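Local coordinates for agarase (Pseudoalteromonas fuliginea, PDB 6XJ9), which probably hydrolyses the beta-glycosidic linkages of agarose, the red-algal galactan, as a member of glycoside hydrolase family 50, at residues Gln46-Ile51 and Ser72-Pro77; Ala92-Asn97 and Ala202-Ser207; Val420-Met425 and Asn444-Tyr449. All blocks are in the same frame, centred on the assembly; numbering follows the deposited sequence.

From the N terminus, contact 1 comes first: residues 46-51 and 72-77 close a loop of 20 intervening residues, much of it strand. Contact 2 opens later, at 92-97, and closes with 202-207, a long excursion of 104 residues with no helix in its modelled part. Both lie in the CBM-like domain, where they touch through Phe75, whose CZ lies 3.7 Å from CD1 of Ile206. Contact 3 closes another short loop, 18 residues between 420-425 and 444-449, and joins a helix to the segment leading into strand 449-453. Its nearest atoms are about 31 Å from those of contact 2. The three follow in series; none nests within or crosses another.

Contact 1: Gln46-Ile51 and Ser72-Pro77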
loop_
_atom_site.group_PDB
_atom_site.type_symbol
_atom_site.label_atom_id
_atom_site.label_comp_id
_atom_site.label_asym_id
_atom_site.label_seq_id
_atom_site.Cartn_x
_atom_site.Cartn_y
_atom_site.Cartn_z
ATOM N N GLN A 46 -5.587 25.763 -25.726
ATOM C CA GLN A 46 -4.504 26.600 -25.242
ATOM C C GLN A 46 -4.002 26.002 -23.927
ATOM O O GLN A 46 -4.750 25.322 -23.223
ATOM C CB GLN A 46 -4.964 28.057 -25.116
ATOM C CG GLN A 46 -6.038 28.296 -24.056
ATOM C CD GLN A 46 -7.464 28.454 -24.547
ATOM O OE1 GLN A 46 -8.009 27.628 -25.291
ATOM N NE2 GLN A 46 -8.103 29.518 -24.087
ATOM N N SER A 47 -2.723 26.236 -23.623
ATOM C CA SER A 47 -2.129 25.706 -22.405
ATOM C C SER A 47 -1.658 26.841 -21.499
ATOM O O SER A 47 -1.488 27.975 -21.944
ATOM C CB SER A 47 -1.032 24.729 -22.715
ATOM O OG SER A 47 0.065 25.383 -23.329
ATOM N N ASN A 48 -1.475 26.514 -20.212
ATOM C CA ASN A 48 -1.111 27.467 -19.183
ATOM C C ASN A 48 -0.174 26.743 -18.222
ATOM O O ASN A 48 -0.609 25.829 -17.516
ATOM C CB ASN A 48 -2.344 27.999 -18.440
ATOM C CG ASN A 48 -3.403 28.607 -19.341
ATOM O OD1 ASN A 48 -3.504 29.828 -19.451
ATOM N ND2 ASN A 48 -4.200 27.770 -19.991
ATOM N N SER A 49 1.115 27.114 -18.246
ATOM C CA SER A 49 2.137 26.417 -17.481
ATOM C C SER A 49 2.078 24.917 -17.777
ATOM O O SER A 49 2.192 24.087 -16.869
ATOM C CB SER A 49 1.976 26.684 -16.002
ATOM O OG SER A 49 2.011 28.078 -15.734
ATOM N N ALA A 50 1.870 24.574 -19.051
ATOM C CA ALA A 50 1.753 23.181 -19.460
ATOM C C ALA A 50 2.243 23.036 -20.896
ATOM O O ALA A 50 1.846 23.802 -21.769
ATOM C CB ALA A 50 0.325 22.705 -19.309
ATOM N N ILE A 51 3.118 22.052 -21.122
ATOM C CA ILE A 51 3.610 21.754 -22.453
ATOM C C ILE A 51 2.759 20.628 -23.033
ATOM O O ILE A 51 2.707 19.539 -22.462
ATOM C CB ILE A 51 5.109 21.388 -22.403
ATOM C CG1 ILE A 51 5.936 22.524 -21.794
ATOM C CG2 ILE A 51 5.616 21.010 -23.790
ATOM C CD1 ILE A 51 7.384 22.173 -21.553
ATOM N N SER A 72 -2.756 24.241 -16.717
ATOM C CA SER A 72 -3.981 23.806 -17.370
ATOM C C SER A 72 -3.819 23.605 -18.879
ATOM O O SER A 72 -2.933 24.170 -19.518
ATOM C CB SER A 72 -5.108 24.764 -17.080
ATOM O OG SER A 72 -4.976 25.947 -17.856
ATOM N N ILE A 73 -4.724 22.792 -19.432
ATOM C CA ILE A 73 -5.022 22.794 -20.854
ATOM C C ILE A 73 -6.486 23.195 -20.991
ATOM O O ILE A 73 -7.345 22.688 -20.263
ATOM C CB ILE A 73 -4.713 21.424 -21.495
ATOM C CG1 ILE A 73 -5.156 21.360 -22.962
ATOM C CG2 ILE A 73 -5.307 20.289 -20.669
ATOM C CD1 ILE A 73 -4.428 20.322 -23.777
ATOM N N VAL A 74 -6.743 24.153 -21.883
ATOM C CA VAL A 74 -8.080 24.701 -22.056
ATOM C C VAL A 74 -8.515 24.424 -23.489
ATOM O O VAL A 74 -7.848 24.846 -24.428
ATOM C CB VAL A 74 -8.122 26.211 -21.737
ATOM C CG1 VAL A 74 -9.515 26.792 -21.933
ATOM C CG2 VAL A 74 -7.610 26.523 -20.338
ATOM N N PHE A 75 -9.608 23.673 -23.636
ATOM C CA PHE A 75 -10.225 23.445 -24.931
ATOM C C PHE A 75 -11.328 24.481 -25.129
ATOM O O PHE A 75 -12.251 24.564 -24.322
ATOM C CB PHE A 75 -10.787 22.024 -25.014
ATOM C CG PHE A 75 -9.776 20.938 -24.743
ATOM C CD1 PHE A 75 -8.986 20.433 -25.763
ATOM C CD2 PHE A 75 -9.625 20.411 -23.471
ATOM C CE1 PHE A 75 -8.073 19.417 -25.518
ATOM C CE2 PHE A 75 -8.703 19.406 -23.226
ATOM C CZ PHE A 75 -7.933 18.902 -24.247
ATOM N N SER A 76 -11.197 25.278 -26.198
ATOM C CA SER A 76 -12.160 26.316 -26.528
ATOM C C SER A 76 -12.397 26.342 -28.039
ATOM O O SER A 76 -11.447 26.405 -28.816
ATOM C CB SER A 76 -11.690 27.649 -26.009
ATOM O OG SER A 76 -12.704 28.626 -26.153
ATOM N N PRO A 77 -13.659 26.256 -28.517
ATOM C CA PRO A 77 -13.941 26.367 -29.950
ATOM C C PRO A 77 -14.024 27.830 -30.376
ATOM O O PRO A 77 -14.027 28.722 -29.529
ATOM C CB PRO A 77 -15.308 25.682 -30.079
ATOM C CG PRO A 77 -15.987 25.933 -28.746
ATOM C CD PRO A 77 -14.874 26.025 -27.718
#
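A chi1 of 66° sets CG of Gln46 between its own backbone N and carbonyl carbon, and a bend at chi2 then carries the chain over Val74, with Gln46 CG 3.8 Å from Val74 CB. Asn48 takes a different course. Its CG stands anti to the carbonyl carbon (chi1 -55°), which brings Asn48 ND2 to 3.6 Å from Val74 CG2 and 2.9 Å from Ser72 OG. All four side chains share one face of two antiparallel strands in the CBM-like domain, while Ser47 and Ile73 emerge on the other, where both meet Val52. The pairing alternates as such strands do. Gln46 with Val74 and Asn48 with Ser72 are hydrogen-bonded pairs, the bond from Val74 N to Gln46 O being short at 2.7 Å and nearly straight (170° at the hydrogen). Between them, Ser47 and Ile73 form a non-hydrogen-bonded pair. Strand 70-75 is bonded along its other side to strand 185-193, through Ile73 to Ile190 and Phe75 to Ile188. Where the chain turns at Ser49, Ser47 OG donates to Ala50 O at 2.8 Å, and Ala50 CB comes back against Ser72 O at 3.6 Å.

Contact 2: Ala92-Asn97 and Ala202-Ser207; sequences AFELAN and AIKSIS
Glu94 and Ser205, both partly exposed, meet on the face of two antiparallel strands that also carries Ala92 and Ala96, and the glutamate can be traced outward along its partner. Its CB lies 3.6 Å from Ser205 OG and also approaches CB of Lys204; CG and CD then pass the same hydroxyl at 3.9 Å each. At the tip, Glu94 OE1 accepts a hydrogen bond from Ser205 OG, 3.0 Å away, on its anti lone pair, on the side away from OE2. The chain runs on extended beyond CG, lying along the serine and ending with OE1 at the hydroxyl, which a chi1 of 82° tucks over the serine's own backbone, turned to the carboxylate.

The other face is apolar and buried. There Ile206 crosses the Phe93 ring at a slant: its CG2 sits over one ring face, 4.1 Å from the centroid and 24° off the normal, while its CG1 touches Phe93 CD2 at 3.7 Å. Further along, Leu95 and Ile203 run alongside each other in a common direction, with Leu95 CD2 3.5 Å from Ile203 CG1. Leu107 and Ile105 of strand 103-111 pack against Phe93 and Leu95 respectively.

The register explains why Lys204 and Ser205 both stand opposite Glu94. Glu94 N donates to Ser205 O, whereas Glu94 O receives Lys204 N, at 2.8 Å. Lys204, with psi near -41°, departs from extended geometry and sends its chain off to a cation-pi contact with Tyr128. On either side of this irregularity regular pairing resumes, Phe93 with Ile206 and Leu95 with Ile203. One extra residue on one strand, with a helix-like psi at its first position, is the signature of a classic beta bulge, here set in the all-beta, CBM-like domain of the agarase.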
loop_
_atom_site.group_PDB
_atom_site.type_symbol
_atom_site.label_atom_id
_atom_site.label_comp_id
_atom_site.label_asym_id
_atom_site.label_seq_id
_atom_site.Cartn_x
_atom_site.Cartn_y
_atom_site.Cartn_z
ATOM N N ALA A 92 -17.100 12.642 -21.821
ATOM C CA ALA A 92 -16.206 11.557 -21.446
ATOM C C ALA A 92 -14.794 11.839 -21.944
ATOM O O ALA A 92 -14.614 12.296 -23.073
ATOM C CB ALA A 92 -16.730 10.266 -22.015
ATOM N N PHE A 93 -13.806 11.545 -21.091
ATOM C CA PHE A 93 -12.400 11.711 -21.424
ATOM C C PHE A 93 -11.687 10.370 -21.299
ATOM O O PHE A 93 -11.806 9.689 -20.282
ATOM C CB PHE A 93 -11.740 12.722 -20.480
ATOM C CG PHE A 93 -12.337 14.108 -20.468
ATOM C CD1 PHE A 93 -13.541 14.363 -19.827
ATOM C CD2 PHE A 93 -11.688 15.169 -21.083
ATOM C CE1 PHE A 93 -14.084 15.641 -19.804
ATOM C CE2 PHE A 93 -12.234 16.447 -21.061
ATOM C CZ PHE A 93 -13.430 16.683 -20.422
ATOM N N GLU A 94 -10.930 10.000 -22.335
ATOM C CA GLU A 94 -10.091 8.817 -22.261
ATOM C C GLU A 94 -8.663 9.249 -21.936
ATOM O O GLU A 94 -8.023 9.926 -22.746
ATOM C CB GLU A 94 -10.161 8.024 -23.563
ATOM C CG GLU A 94 -11.248 6.974 -23.559
ATOM C CD GLU A 94 -11.136 6.014 -24.729
ATOM O OE1 GLU A 94 -11.395 6.453 -25.871
ATOM O OE2 GLU A 94 -10.760 4.846 -24.498
ATOM N N LEU A 95 -8.194 8.861 -20.739
ATOM C CA LEU A 95 -7.025 9.465 -20.115
ATOM C C LEU A 95 -6.084 8.392 -19.586
ATOM O O LEU A 95 -6.515 7.446 -18.937
ATOM C CB LEU A 95 -7.460 10.384 -18.962
ATOM C CG LEU A 95 -8.413 11.527 -19.319
ATOM C CD1 LEU A 95 -8.928 12.227 -18.068
ATOM C CD2 LEU A 95 -7.759 12.529 -20.265
ATOM N N ALA A 96 -4.790 8.588 -19.844
ATOM C CA ALA A 96 -3.734 7.822 -19.206
ATOM C C ALA A 96 -2.819 8.778 -18.446
ATOM O O ALA A 96 -2.940 9.991 -18.580
ATOM C CB ALA A 96 -2.969 7.035 -20.241
ATOM N N ASN A 97 -1.898 8.220 -17.656
ATOM C CA ASN A 97 -0.963 9.043 -16.909
ATOM C C ASN A 97 0.420 8.402 -16.992
ATOM O O ASN A 97 0.714 7.455 -16.270
ATOM C CB ASN A 97 -1.478 9.288 -15.487
ATOM C CG ASN A 97 -0.451 9.885 -14.550
ATOM O OD1 ASN A 97 0.625 10.292 -14.975
ATOM N ND2 ASN A 97 -0.775 9.933 -13.271
ATOM N N ALA A 202 -2.186 12.019 -20.402
ATOM C CA ALA A 202 -2.345 11.670 -21.806
ATOM C C ALA A 202 -3.832 11.644 -22.150
ATOM O O ALA A 202 -4.612 10.954 -21.505
ATOM C CB ALA A 202 -1.673 10.341 -22.083
ATOM N N ILE A 203 -4.211 12.412 -23.176
ATOM C CA ILE A 203 -5.600 12.532 -23.585
ATOM C C ILE A 203 -5.774 11.887 -24.961
ATOM O O ILE A 203 -5.258 12.393 -25.957
ATOM C CB ILE A 203 -6.012 14.014 -23.569
ATOM C CG1 ILE A 203 -5.721 14.654 -22.206
ATOM C CG2 ILE A 203 -7.466 14.181 -23.995
ATOM C CD1 ILE A 203 -5.768 16.167 -22.205
ATOM N N LYS A 204 -6.509 10.767 -24.991
ATOM C CA LYS A 204 -6.726 9.979 -26.196
ATOM C C LYS A 204 -7.965 10.471 -26.942
ATOM O O LYS A 204 -7.943 10.539 -28.169
ATOM C CB LYS A 204 -6.857 8.489 -25.863
ATOM C CG LYS A 204 -7.146 7.574 -27.049
ATOM C CD LYS A 204 -7.064 6.099 -26.722
ATOM C CE LYS A 204 -5.638 5.614 -26.580
ATOM N NZ LYS A 204 -5.576 4.138 -26.473
ATOM N N SER A 205 -9.033 10.800 -26.201
ATOM C CA SER A 205 -10.285 11.255 -26.792
ATOM C C SER A 205 -11.163 11.980 -25.777
ATOM O O SER A 205 -11.082 11.746 -24.568
ATOM C CB SER A 205 -11.048 10.134 -27.464
ATOM O OG SER A 205 -11.792 9.383 -26.522
ATOM N N ILE A 206 -11.983 12.889 -26.310
ATOM C CA ILE A 206 -13.045 13.567 -25.591
ATOM C C ILE A 206 -14.292 13.422 -26.452
ATOM O O ILE A 206 -14.216 13.594 -27.669
ATOM C CB ILE A 206 -12.698 15.051 -25.343
ATOM C CG1 ILE A 206 -11.282 15.240 -24.789
ATOM C CG2 ILE A 206 -13.735 15.706 -24.448
ATOM C CD1 ILE A 206 -10.797 16.674 -24.833
ATOM N N SER A 207 -15.425 13.113 -25.809
ATOM C CA SER A 207 -16.632 12.769 -26.529
ATOM C C SER A 207 -17.861 13.071 -25.676
ATOM O O SER A 207 -17.774 13.115 -24.450
ATOM C CB SER A 207 -16.590 11.316 -26.943
ATOM O OG SER A 207 -16.356 10.477 -25.819
#

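Contact 3: Val420-Met425 and Asn444-Tyr449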
loop_
_atom_site.group_PDB
_atom_site.type_symbol
_atom_site.label_atom_id
_atom_site.label_comp_id
_atom_site.label_asym_id
_atom_site.label_seq_id
_atom_site.Cartn_x
_atom_site.Cartn_y
_atom_site.Cartn_z
ATOM N N VAL A 420 -8.478 2.950 23.906
ATOM C CA VAL A 420 -7.852 2.405 22.716
ATOM C C VAL A 420 -7.382 3.569 21.835
ATOM O O VAL A 420 -6.295 3.525 21.242
ATOM C CB VAL A 420 -8.803 1.421 22.009
ATOM C CG1 VAL A 420 -8.423 1.163 20.556
ATOM C CG2 VAL A 420 -8.891 0.105 22.775
ATOM N N THR A 421 -8.183 4.638 21.805
ATOM C CA THR A 421 -7.812 5.844 21.067
ATOM C C THR A 421 -6.462 6.398 21.537
ATOM O O THR A 421 -5.588 6.646 20.711
ATOM C CB THR A 421 -8.930 6.890 21.074
ATOM O OG1 THR A 421 -10.064 6.316 20.412
ATOM C CG2 THR A 421 -8.535 8.171 20.367
ATOM N N LEU A 422 -6.296 6.612 22.852
ATOM C CA LEU A 422 -5.041 7.130 23.391
ATOM C C LEU A 422 -3.878 6.222 23.002
ATOM O O LEU A 422 -2.846 6.697 22.537
ATOM C CB LEU A 422 -5.140 7.288 24.914
ATOM C CG LEU A 422 -6.102 8.376 25.394
ATOM C CD1 LEU A 422 -6.366 8.266 26.891
ATOM C CD2 LEU A 422 -5.585 9.773 25.035
ATOM N N ASP A 423 -4.064 4.906 23.176
ATOM C CA ASP A 423 -3.039 3.932 22.834
ATOM C C ASP A 423 -2.712 3.974 21.341
ATOM O O ASP A 423 -1.544 3.868 20.960
ATOM C CB ASP A 423 -3.396 2.534 23.352
ATOM C CG ASP A 423 -3.305 2.433 24.868
ATOM O OD1 ASP A 423 -2.992 3.451 25.505
ATOM O OD2 ASP A 423 -3.540 1.337 25.392
ATOM N N ARG A 424 -3.742 4.109 20.496
ATOM C CA ARG A 424 -3.527 4.200 19.056
ATOM C C ARG A 424 -2.627 5.389 18.739
ATOM O O ARG A 424 -1.677 5.253 17.971
ATOM C CB ARG A 424 -4.846 4.334 18.286
ATOM C CG ARG A 424 -5.551 3.012 18.026
ATOM C CD ARG A 424 -7.024 3.208 17.699
ATOM N NE ARG A 424 -7.641 2.008 17.139
ATOM C CZ ARG A 424 -8.905 1.950 16.728
ATOM N NH1 ARG A 424 -9.678 3.018 16.818
ATOM N NH2 ARG A 424 -9.389 0.826 16.228
ATOM N N MET A 425 -2.933 6.551 19.330
ATOM C CA MET A 425 -2.126 7.734 19.083
ATOM C C MET A 425 -0.680 7.494 19.520
ATOM O O MET A 425 0.251 7.872 18.811
ATOM C CB MET A 425 -2.702 8.975 19.775
ATOM C CG MET A 425 -4.114 9.309 19.327
ATOM S SD MET A 425 -4.260 9.327 17.521
ATOM C CE MET A 425 -6.007 8.969 17.338
ATOM N N ASN A 444 -6.906 13.291 30.556
ATOM C CA ASN A 444 -5.941 12.241 30.274
ATOM C C ASN A 444 -4.543 12.781 30.572
ATOM O O ASN A 444 -4.281 13.984 30.470
ATOM C CB ASN A 444 -6.112 11.607 28.881
ATOM C CG ASN A 444 -5.096 12.083 27.861
ATOM O OD1 ASN A 444 -3.991 11.545 27.776
ATOM N ND2 ASN A 444 -5.456 13.097 27.088
ATOM N N GLN A 445 -3.662 11.879 30.986
ATOM C CA GLN A 445 -2.297 12.249 31.318
ATOM C C GLN A 445 -1.343 11.376 30.512
ATOM O O GLN A 445 -0.318 10.944 31.032
ATOM C CB GLN A 445 -2.068 12.149 32.831
ATOM C CG GLN A 445 -2.694 13.291 33.628
ATOM C CD GLN A 445 -2.499 13.157 35.121
ATOM O OE1 GLN A 445 -1.385 13.170 35.632
ATOM N NE2 GLN A 445 -3.596 13.027 35.844
ATOM N N LYS A 446 -1.673 11.166 29.228
ATOM C CA LYS A 446 -0.933 10.258 28.361
ATOM C C LYS A 446 -0.662 10.885 26.991
ATOM O O LYS A 446 0.397 10.644 26.420
ATOM C CB LYS A 446 -1.713 8.956 28.146
ATOM C CG LYS A 446 -1.492 7.867 29.189
ATOM C CD LYS A 446 -2.625 6.858 29.247
ATOM C CE LYS A 446 -2.955 6.213 27.916
ATOM N NZ LYS A 446 -2.224 4.938 27.717
ATOM N N VAL A 447 -1.634 11.633 26.442
ATOM C CA VAL A 447 -1.451 12.258 25.138
ATOM C C VAL A 447 -1.898 13.714 25.231
ATOM O O VAL A 447 -3.048 13.972 25.588
ATOM C CB VAL A 447 -2.226 11.526 24.019
ATOM C CG1 VAL A 447 -1.973 12.151 22.652
ATOM C CG2 VAL A 447 -1.925 10.032 23.977
ATOM N N PRO A 448 -1.021 14.688 24.879
ATOM C CA PRO A 448 -1.387 16.108 24.874
ATOM C C PRO A 448 -2.508 16.339 23.859
ATOM O O PRO A 448 -2.693 15.532 22.943
ATOM C CB PRO A 448 -0.110 16.831 24.401
ATOM C CG PRO A 448 0.999 15.831 24.645
ATOM C CD PRO A 448 0.369 14.471 24.442
ATOM N N TYR A 449 -3.251 17.435 24.046
ATOM C CA TYR A 449 -4.462 17.668 23.276
ATOM C C TYR A 449 -4.620 19.162 23.015
ATOM O O TYR A 449 -4.060 19.985 23.728
ATOM C CB TYR A 449 -5.680 17.069 23.980
ATOM C CG TYR A 449 -6.042 17.737 25.286
ATOM C CD1 TYR A 449 -5.503 17.287 26.483
ATOM C CD2 TYR A 449 -6.907 18.823 25.330
ATOM C CE1 TYR A 449 -5.828 17.895 27.687
ATOM C CE2 TYR A 449 -7.230 19.449 26.530
ATOM C CZ TYR A 449 -6.689 18.978 27.714
ATOM O OH TYR A 449 -7.005 19.569 28.912
#
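The side-chain amide of Asn444 presents one of its faces to Leu422: both leucine methyls lie on that side of the plane, CD2 almost directly over the amide carbon, with Leu422 CD2 3.7 Å from Asn444 CG. The edges of the amide are turned to its own loop. Val447 N reaches Asn444 OD1 at 2.7 Å in the carbonyl plane, on a lone pair, whereas Lys446 N donates to the same oxygen from a position tilted 35° out of it; together they make an Asx turn and Asx motif. Asn444 ND2 returns a bond to Val447 O, close to the amide plane, and a second to Tyr441 O. Beside the amide, Val447 CG2 packs 3.8 Å from Leu422 CD2. The carboxylate of Asp423 is met nearly along the C-O axis of OD1 by Lys446 NZ, a salt bridge of 2.8 Å. Helix 413-428 is thereby joined to the loop entering strand 449-453, consistent with the (beta/alpha)8 barrel known for this family. Bonds at both ends of the amide fix its rotation and satisfy its polar atoms, so apolar groups can cover its face, while Lys446 NZ, bonded also to Ser257 O, probably stays charged.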